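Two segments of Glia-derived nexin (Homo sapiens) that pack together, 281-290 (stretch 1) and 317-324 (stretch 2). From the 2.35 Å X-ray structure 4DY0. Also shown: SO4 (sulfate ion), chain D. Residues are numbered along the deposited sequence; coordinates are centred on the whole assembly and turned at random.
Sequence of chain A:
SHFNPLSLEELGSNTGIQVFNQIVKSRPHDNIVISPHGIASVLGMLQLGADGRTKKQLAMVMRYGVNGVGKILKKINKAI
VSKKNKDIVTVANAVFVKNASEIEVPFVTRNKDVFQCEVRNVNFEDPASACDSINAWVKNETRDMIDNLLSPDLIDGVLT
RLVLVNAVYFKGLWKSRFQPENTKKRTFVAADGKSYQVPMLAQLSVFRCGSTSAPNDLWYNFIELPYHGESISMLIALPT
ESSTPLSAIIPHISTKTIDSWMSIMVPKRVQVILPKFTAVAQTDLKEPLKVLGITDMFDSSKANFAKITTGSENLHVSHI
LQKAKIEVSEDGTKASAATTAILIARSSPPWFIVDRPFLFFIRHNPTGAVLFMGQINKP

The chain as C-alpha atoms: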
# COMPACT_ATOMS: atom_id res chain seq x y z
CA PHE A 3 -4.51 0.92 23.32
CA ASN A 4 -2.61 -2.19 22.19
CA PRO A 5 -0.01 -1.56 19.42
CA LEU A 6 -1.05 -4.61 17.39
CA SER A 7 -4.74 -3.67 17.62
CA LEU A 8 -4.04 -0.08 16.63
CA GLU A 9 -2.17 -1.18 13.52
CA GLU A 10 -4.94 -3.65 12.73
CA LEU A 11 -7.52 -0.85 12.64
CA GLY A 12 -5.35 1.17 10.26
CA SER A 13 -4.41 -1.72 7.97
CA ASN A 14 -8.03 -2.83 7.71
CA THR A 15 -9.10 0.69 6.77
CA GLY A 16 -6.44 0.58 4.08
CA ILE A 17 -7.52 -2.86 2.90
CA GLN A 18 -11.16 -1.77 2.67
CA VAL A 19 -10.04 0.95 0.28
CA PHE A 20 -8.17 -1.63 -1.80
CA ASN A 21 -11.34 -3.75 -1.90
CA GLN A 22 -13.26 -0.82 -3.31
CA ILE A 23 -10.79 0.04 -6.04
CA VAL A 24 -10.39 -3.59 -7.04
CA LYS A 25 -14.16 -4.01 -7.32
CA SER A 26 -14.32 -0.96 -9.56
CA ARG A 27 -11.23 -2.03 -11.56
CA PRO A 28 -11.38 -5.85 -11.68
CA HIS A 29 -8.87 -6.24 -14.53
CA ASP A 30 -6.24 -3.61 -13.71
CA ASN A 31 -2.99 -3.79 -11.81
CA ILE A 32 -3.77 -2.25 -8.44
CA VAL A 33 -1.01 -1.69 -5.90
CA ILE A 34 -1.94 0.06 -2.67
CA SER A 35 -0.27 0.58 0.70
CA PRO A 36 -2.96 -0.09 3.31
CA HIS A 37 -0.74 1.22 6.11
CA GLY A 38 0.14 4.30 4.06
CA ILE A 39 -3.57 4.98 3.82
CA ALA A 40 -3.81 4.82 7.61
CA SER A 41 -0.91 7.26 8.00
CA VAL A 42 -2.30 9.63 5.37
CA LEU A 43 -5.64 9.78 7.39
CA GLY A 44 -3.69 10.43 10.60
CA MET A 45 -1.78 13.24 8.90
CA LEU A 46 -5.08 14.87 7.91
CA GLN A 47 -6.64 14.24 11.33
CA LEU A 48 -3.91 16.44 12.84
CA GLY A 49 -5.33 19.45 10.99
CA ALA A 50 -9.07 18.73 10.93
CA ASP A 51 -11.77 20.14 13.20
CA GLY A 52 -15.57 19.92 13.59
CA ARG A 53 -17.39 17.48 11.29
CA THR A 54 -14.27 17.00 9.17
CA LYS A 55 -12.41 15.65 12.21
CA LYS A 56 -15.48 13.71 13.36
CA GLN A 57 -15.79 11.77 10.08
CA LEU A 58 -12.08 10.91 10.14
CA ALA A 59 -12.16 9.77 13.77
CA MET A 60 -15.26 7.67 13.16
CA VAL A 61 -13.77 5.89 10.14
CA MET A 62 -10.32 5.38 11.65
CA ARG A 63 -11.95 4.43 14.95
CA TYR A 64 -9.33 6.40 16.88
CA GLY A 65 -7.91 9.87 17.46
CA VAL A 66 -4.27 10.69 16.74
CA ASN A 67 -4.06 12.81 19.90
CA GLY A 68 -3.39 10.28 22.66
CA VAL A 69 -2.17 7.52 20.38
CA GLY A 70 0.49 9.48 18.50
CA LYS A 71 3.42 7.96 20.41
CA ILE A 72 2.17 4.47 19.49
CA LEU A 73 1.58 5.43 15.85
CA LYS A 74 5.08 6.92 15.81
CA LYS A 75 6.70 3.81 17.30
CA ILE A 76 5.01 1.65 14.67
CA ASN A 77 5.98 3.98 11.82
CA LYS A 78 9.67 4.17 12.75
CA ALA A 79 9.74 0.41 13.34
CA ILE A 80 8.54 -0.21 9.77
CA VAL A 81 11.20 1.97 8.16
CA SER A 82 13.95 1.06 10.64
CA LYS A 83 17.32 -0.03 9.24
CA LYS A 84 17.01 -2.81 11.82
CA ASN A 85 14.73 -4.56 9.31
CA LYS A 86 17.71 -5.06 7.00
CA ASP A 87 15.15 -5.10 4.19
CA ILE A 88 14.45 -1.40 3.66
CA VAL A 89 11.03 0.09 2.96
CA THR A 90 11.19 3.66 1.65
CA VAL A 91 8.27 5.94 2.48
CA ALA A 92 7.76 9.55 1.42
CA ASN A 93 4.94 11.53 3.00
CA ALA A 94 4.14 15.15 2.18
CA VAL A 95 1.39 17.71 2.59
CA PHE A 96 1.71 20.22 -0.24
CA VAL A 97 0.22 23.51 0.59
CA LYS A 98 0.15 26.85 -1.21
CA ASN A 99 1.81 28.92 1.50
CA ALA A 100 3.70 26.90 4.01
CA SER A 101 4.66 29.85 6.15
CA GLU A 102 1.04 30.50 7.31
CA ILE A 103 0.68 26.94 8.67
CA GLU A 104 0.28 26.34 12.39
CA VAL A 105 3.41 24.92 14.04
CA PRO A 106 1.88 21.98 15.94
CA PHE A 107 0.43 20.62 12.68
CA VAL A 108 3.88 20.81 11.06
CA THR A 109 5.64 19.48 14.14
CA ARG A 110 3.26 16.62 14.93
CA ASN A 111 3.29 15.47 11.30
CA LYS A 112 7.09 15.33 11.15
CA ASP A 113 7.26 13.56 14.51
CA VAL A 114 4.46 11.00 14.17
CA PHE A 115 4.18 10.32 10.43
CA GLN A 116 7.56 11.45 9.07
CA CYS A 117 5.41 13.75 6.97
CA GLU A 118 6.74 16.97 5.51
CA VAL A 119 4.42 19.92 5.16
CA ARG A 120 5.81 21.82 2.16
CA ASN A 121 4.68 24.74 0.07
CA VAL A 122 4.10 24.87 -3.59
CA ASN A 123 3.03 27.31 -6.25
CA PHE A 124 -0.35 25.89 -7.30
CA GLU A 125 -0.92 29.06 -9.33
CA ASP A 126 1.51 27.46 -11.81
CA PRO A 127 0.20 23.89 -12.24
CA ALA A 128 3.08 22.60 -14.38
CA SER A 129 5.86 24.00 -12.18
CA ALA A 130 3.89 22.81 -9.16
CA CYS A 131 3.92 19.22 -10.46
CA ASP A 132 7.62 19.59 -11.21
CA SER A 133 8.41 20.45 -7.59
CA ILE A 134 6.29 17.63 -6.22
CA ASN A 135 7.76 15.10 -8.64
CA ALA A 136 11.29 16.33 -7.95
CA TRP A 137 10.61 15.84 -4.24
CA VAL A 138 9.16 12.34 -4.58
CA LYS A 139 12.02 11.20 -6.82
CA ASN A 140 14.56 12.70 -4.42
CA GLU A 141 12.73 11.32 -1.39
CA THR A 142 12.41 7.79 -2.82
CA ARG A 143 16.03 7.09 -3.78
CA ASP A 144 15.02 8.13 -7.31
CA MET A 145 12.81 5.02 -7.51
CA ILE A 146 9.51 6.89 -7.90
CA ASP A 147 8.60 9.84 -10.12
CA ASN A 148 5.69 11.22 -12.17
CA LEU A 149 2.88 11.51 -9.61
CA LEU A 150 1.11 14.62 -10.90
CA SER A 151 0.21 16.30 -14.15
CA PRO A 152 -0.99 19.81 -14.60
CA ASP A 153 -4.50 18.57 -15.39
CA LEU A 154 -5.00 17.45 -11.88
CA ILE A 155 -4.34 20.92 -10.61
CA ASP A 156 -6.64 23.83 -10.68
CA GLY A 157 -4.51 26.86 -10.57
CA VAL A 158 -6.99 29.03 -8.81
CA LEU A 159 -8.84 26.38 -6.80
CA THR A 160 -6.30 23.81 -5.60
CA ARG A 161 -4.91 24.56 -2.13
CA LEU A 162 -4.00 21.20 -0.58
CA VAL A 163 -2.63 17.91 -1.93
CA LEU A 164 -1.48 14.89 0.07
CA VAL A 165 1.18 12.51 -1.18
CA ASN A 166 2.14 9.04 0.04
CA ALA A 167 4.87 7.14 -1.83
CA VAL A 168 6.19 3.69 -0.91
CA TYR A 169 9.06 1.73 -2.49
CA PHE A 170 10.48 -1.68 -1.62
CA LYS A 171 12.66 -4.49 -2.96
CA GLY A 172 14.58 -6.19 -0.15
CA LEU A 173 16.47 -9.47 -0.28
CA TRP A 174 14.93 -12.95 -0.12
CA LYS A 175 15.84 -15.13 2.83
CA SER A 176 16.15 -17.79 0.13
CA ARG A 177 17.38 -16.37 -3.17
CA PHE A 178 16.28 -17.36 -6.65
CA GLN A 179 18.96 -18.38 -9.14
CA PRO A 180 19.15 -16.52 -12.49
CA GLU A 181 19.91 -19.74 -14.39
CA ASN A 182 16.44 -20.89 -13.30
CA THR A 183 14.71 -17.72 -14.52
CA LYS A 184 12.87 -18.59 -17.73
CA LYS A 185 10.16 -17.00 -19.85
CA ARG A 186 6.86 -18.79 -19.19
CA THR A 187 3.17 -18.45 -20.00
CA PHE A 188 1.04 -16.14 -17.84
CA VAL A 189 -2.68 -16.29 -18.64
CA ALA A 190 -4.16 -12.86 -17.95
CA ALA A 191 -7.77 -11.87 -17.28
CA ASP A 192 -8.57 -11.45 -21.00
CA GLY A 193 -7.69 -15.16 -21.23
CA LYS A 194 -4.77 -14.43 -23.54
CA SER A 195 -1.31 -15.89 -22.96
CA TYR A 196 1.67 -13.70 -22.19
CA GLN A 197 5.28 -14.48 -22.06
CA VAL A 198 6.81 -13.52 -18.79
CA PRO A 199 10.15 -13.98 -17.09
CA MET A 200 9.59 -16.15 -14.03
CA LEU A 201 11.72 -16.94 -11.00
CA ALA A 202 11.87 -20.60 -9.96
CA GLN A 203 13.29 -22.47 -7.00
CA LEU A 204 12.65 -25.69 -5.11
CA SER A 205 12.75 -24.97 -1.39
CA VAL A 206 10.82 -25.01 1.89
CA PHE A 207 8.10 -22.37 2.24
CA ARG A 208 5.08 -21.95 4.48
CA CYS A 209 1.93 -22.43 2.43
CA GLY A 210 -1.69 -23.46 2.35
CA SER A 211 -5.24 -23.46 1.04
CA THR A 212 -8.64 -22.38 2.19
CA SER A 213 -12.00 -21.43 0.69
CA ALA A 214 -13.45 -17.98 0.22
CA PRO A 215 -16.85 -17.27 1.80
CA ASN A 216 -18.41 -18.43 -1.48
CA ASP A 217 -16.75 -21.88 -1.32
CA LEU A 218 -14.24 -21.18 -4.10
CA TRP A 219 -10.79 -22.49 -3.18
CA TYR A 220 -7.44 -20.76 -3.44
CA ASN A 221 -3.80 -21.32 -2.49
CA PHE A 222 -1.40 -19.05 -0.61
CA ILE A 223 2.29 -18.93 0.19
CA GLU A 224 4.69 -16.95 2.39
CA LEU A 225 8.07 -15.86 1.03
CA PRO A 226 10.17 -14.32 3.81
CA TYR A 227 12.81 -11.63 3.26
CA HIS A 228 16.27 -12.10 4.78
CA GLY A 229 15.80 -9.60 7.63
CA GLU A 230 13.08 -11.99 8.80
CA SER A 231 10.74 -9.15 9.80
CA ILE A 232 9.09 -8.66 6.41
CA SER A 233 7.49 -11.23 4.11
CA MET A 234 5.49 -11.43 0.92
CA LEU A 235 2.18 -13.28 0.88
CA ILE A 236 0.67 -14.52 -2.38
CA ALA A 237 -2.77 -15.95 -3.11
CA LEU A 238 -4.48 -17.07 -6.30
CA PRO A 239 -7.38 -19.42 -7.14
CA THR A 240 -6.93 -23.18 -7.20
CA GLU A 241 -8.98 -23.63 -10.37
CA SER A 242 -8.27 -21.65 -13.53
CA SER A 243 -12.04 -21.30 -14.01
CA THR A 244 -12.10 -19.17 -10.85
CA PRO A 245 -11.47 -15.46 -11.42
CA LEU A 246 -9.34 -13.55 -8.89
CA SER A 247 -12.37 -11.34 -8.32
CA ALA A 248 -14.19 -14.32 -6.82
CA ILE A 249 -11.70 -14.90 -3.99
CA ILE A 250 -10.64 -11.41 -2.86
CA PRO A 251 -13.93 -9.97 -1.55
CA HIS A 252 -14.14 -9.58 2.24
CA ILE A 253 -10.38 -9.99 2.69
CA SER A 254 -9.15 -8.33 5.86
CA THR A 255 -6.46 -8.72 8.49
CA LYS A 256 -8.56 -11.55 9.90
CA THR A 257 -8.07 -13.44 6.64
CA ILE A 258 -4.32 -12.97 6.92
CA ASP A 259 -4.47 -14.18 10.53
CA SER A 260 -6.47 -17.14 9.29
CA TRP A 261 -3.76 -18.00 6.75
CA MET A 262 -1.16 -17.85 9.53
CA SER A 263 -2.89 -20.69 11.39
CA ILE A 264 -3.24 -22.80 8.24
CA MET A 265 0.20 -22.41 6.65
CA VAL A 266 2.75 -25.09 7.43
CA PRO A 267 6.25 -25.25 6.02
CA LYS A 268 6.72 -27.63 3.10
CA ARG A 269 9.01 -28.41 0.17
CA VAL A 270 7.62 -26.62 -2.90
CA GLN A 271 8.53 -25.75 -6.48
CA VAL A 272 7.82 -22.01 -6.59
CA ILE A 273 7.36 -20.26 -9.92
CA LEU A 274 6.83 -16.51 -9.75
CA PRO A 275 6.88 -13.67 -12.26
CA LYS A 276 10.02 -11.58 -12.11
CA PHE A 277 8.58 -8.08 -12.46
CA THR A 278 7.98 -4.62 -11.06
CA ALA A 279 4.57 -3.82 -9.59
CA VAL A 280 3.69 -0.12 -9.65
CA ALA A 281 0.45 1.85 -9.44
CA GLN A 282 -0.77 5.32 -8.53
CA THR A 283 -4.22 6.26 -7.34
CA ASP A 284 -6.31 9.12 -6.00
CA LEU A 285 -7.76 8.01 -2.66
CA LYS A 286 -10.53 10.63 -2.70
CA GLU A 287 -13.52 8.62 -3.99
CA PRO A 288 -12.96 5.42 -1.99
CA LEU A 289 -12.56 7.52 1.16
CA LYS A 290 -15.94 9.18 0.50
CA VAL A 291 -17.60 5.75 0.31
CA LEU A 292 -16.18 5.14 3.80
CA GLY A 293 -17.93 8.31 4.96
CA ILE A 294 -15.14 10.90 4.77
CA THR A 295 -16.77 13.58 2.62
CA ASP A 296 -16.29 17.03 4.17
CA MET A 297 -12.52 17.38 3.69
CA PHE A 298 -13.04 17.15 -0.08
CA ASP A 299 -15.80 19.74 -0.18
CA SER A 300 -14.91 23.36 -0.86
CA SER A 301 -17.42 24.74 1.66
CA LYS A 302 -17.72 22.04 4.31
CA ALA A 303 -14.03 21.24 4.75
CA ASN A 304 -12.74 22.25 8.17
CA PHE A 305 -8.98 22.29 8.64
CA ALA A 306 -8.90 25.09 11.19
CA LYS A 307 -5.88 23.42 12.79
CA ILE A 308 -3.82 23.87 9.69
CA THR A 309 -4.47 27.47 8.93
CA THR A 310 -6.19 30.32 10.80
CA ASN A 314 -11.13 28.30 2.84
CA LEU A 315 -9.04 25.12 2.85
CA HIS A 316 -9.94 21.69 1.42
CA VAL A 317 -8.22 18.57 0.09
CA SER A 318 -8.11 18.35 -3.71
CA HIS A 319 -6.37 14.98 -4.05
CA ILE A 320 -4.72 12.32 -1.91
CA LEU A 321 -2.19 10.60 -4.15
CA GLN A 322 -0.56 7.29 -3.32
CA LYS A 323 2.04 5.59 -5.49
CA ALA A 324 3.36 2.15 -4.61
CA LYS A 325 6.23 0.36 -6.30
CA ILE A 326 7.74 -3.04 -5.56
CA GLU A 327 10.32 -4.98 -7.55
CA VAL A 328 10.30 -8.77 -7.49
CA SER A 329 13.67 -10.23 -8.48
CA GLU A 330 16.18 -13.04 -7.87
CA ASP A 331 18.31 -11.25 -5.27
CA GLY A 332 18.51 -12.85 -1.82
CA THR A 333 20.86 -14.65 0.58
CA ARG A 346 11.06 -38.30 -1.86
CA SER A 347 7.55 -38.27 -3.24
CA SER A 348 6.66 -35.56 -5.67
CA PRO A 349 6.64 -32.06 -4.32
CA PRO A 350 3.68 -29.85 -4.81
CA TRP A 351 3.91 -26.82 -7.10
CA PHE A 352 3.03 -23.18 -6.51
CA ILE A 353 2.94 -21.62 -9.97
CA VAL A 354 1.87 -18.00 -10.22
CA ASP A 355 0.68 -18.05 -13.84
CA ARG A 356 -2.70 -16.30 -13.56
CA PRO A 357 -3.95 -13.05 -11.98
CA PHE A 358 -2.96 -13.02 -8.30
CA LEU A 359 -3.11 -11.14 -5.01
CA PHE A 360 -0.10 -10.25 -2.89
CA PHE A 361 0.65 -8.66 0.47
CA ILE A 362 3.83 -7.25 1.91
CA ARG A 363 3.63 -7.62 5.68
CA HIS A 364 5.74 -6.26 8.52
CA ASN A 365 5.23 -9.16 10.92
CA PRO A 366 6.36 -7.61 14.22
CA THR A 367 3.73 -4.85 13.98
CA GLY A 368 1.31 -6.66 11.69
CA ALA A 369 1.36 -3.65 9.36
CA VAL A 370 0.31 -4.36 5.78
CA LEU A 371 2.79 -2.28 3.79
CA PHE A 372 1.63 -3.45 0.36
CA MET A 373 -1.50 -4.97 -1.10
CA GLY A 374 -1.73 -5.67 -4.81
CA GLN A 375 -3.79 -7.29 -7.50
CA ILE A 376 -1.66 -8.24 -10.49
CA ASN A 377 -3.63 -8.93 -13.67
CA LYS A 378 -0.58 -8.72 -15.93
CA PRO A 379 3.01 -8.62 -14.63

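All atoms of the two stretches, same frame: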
# COMPACT_ATOMS: atom_id res chain seq x y z
N ALA A 281 1.73 1.22 -9.16
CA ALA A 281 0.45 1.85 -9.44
C ALA A 281 0.29 3.14 -8.65
O ALA A 281 0.82 3.28 -7.54
CB ALA A 281 -0.69 0.90 -9.14
N GLN A 282 -0.43 4.09 -9.22
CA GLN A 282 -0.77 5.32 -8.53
C GLN A 282 -2.28 5.42 -8.47
O GLN A 282 -2.99 4.88 -9.32
CB GLN A 282 -0.19 6.53 -9.25
CG GLN A 282 -0.59 7.85 -8.61
CD GLN A 282 -0.26 9.04 -9.49
OE1 GLN A 282 0.86 9.18 -9.98
NE2 GLN A 282 -1.24 9.92 -9.69
N THR A 283 -2.79 6.13 -7.47
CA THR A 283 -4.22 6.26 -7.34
C THR A 283 -4.59 7.48 -6.51
O THR A 283 -3.83 7.90 -5.64
CB THR A 283 -4.83 4.99 -6.71
OG1 THR A 283 -6.20 4.87 -7.10
CG2 THR A 283 -4.75 5.05 -5.19
N ASP A 284 -5.75 8.05 -6.81
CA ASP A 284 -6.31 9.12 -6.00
C ASP A 284 -7.27 8.49 -5.00
O ASP A 284 -8.25 7.86 -5.39
CB ASP A 284 -7.04 10.12 -6.90
CG ASP A 284 -7.48 11.36 -6.15
OD1 ASP A 284 -7.27 11.43 -4.92
OD2 ASP A 284 -8.05 12.27 -6.79
N LEU A 285 -6.99 8.66 -3.72
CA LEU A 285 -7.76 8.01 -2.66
C LEU A 285 -9.11 8.67 -2.39
O LEU A 285 -9.94 8.12 -1.66
CB LEU A 285 -6.95 7.95 -1.37
CG LEU A 285 -6.08 6.70 -1.14
CD1 LEU A 285 -5.79 5.97 -2.43
CD2 LEU A 285 -4.79 7.06 -0.41
N LYS A 286 -9.34 9.83 -2.99
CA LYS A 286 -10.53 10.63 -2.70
C LYS A 286 -11.86 9.86 -2.71
O LYS A 286 -12.57 9.83 -1.71
CB LYS A 286 -10.62 11.84 -3.63
CG LYS A 286 -11.91 12.64 -3.50
CD LYS A 286 -11.76 14.05 -4.05
CE LYS A 286 -11.39 14.03 -5.52
NZ LYS A 286 -11.17 15.40 -6.04
N GLU A 287 -12.20 9.26 -3.85
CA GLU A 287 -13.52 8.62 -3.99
C GLU A 287 -13.76 7.46 -3.01
O GLU A 287 -14.80 7.42 -2.35
CB GLU A 287 -13.76 8.18 -5.43
CG GLU A 287 -13.86 9.35 -6.41
CD GLU A 287 -14.99 10.30 -6.04
OE1 GLU A 287 -16.14 9.83 -5.86
OE2 GLU A 287 -14.73 11.52 -5.95
N PRO A 288 -12.81 6.52 -2.93
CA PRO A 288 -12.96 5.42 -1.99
C PRO A 288 -13.14 5.92 -0.56
O PRO A 288 -13.94 5.37 0.20
CB PRO A 288 -11.64 4.66 -2.12
CG PRO A 288 -11.18 4.96 -3.51
CD PRO A 288 -11.62 6.37 -3.78
N LEU A 289 -12.42 6.97 -0.19
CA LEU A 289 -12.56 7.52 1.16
C LEU A 289 -13.98 8.06 1.40
O LEU A 289 -14.54 7.89 2.48
CB LEU A 289 -11.49 8.58 1.44
CG LEU A 289 -10.07 8.02 1.61
CD1 LEU A 289 -9.06 9.13 1.78
CD2 LEU A 289 -9.99 7.04 2.77
N LYS A 290 -14.56 8.71 0.40
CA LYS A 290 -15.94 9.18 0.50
C LYS A 290 -16.89 8.03 0.81
O LYS A 290 -17.76 8.15 1.67
CB LYS A 290 -16.38 9.84 -0.80
CG LYS A 290 -15.68 11.14 -1.14
CD LYS A 290 -16.32 11.77 -2.38
CE LYS A 290 -15.57 13.01 -2.83
NZ LYS A 290 -16.26 13.67 -3.97
N VAL A 317 -9.11 19.52 0.74
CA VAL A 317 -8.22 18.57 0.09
C VAL A 317 -8.67 18.31 -1.35
O VAL A 317 -9.81 17.93 -1.58
CB VAL A 317 -8.18 17.23 0.85
CG1 VAL A 317 -7.29 16.23 0.13
CG2 VAL A 317 -7.71 17.44 2.28
N SER A 318 -7.78 18.53 -2.30
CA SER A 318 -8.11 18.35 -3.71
C SER A 318 -7.86 16.91 -4.15
O SER A 318 -8.66 16.33 -4.89
CB SER A 318 -7.30 19.32 -4.58
OG SER A 318 -7.70 20.66 -4.36
N HIS A 319 -6.76 16.34 -3.69
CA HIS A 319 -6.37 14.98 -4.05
C HIS A 319 -5.50 14.39 -2.96
O HIS A 319 -4.75 15.10 -2.29
CB HIS A 319 -5.56 14.97 -5.35
CG HIS A 319 -6.32 15.49 -6.54
ND1 HIS A 319 -7.40 14.83 -7.07
CD2 HIS A 319 -6.14 16.59 -7.30
CE1 HIS A 319 -7.86 15.51 -8.11
NE2 HIS A 319 -7.11 16.58 -8.27
N ILE A 320 -5.61 13.08 -2.78
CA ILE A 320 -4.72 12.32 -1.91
C ILE A 320 -4.09 11.24 -2.77
O ILE A 320 -4.72 10.22 -3.05
CB ILE A 320 -5.47 11.67 -0.74
CG1 ILE A 320 -6.17 12.75 0.11
CG2 ILE A 320 -4.52 10.85 0.11
CD1 ILE A 320 -7.09 12.18 1.18
N LEU A 321 -2.86 11.48 -3.20
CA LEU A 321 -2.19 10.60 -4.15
C LEU A 321 -1.25 9.61 -3.49
O LEU A 321 -0.36 9.99 -2.73
CB LEU A 321 -1.42 11.42 -5.18
CG LEU A 321 -2.23 12.50 -5.87
CD1 LEU A 321 -1.32 13.43 -6.65
CD2 LEU A 321 -3.29 11.89 -6.78
N GLN A 322 -1.46 8.33 -3.78
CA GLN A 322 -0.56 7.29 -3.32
C GLN A 322 0.04 6.55 -4.51
O GLN A 322 -0.67 6.15 -5.43
CB GLN A 322 -1.30 6.29 -2.42
CG GLN A 322 -0.42 5.14 -1.96
CD GLN A 322 -1.13 4.22 -0.98
OE1 GLN A 322 -1.84 3.29 -1.39
NE2 GLN A 322 -0.95 4.48 0.31
N LYS A 323 1.36 6.39 -4.48
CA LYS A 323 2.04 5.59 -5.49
C LYS A 323 2.87 4.52 -4.80
O LYS A 323 3.66 4.81 -3.91
CB LYS A 323 2.92 6.47 -6.37
CG LYS A 323 3.45 5.77 -7.61
CD LYS A 323 3.75 6.77 -8.72
CE LYS A 323 4.30 6.08 -9.96
NZ LYS A 323 4.33 7.01 -11.11
N ALA A 324 2.67 3.28 -5.22
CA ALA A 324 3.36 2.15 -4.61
C ALA A 324 4.13 1.40 -5.67
O ALA A 324 3.64 1.20 -6.78
CB ALA A 324 2.36 1.22 -3.92
S SO4 D . 8.00 5.98 -11.95
O1 SO4 D . 8.65 5.06 -12.90
O2 SO4 D . 6.70 5.41 -11.53
O3 SO4 D . 8.86 6.17 -10.77
O4 SO4 D . 7.76 7.28 -12.62

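Strand 281-284 runs antiparallel to the strand of stretch 2, and three residues, Ile 320, Gln 322 and Gln 282, cover the most surface in the contact. Gln 322 pairs with Thr 283 through two backbone hydrogen bonds, Thr 283 N to Gln 322 O (2.9 Å) and Gln 322 N to Thr 283 O (3.0 Å); Ala 281 and Ala 324 form the next such pair. Between them Gln 282 lies opposite Lys 323 in a non-hydrogen-bonded pair, where the CA atoms draw closer, and Gln 282 CA sits 3.2 Å from Gln 322 O in a CA-H...O contact. Side chains alternate accordingly: Gln 282, Asp 284, Leu 321 and Lys 323 share one face, Ala 281, Thr 283, Gln 322 and Ala 324 the other.

Ile 320 marks where the first stretch leaves the sheet. Ile 320 O accepts from Leu 285 N (2.8 Å, nearly linear), while Ile 320 N donates to Asp 284 OD1 (3.2 Å). Asp 284 OD1 also caps the coming helix by accepting from Lys 286 N (3.3 Å), and Asp 284 OD2 takes His 319 ND1 at the ring edge (2.7 Å). Lys 286 NZ reaches back to Ser 318 O (2.9 Å). The Ile 320 side chain packs through CG2 on Leu 285 CD2 (3.8 Å) and through CD1 on Leu 289 CD1 (3.7 Å).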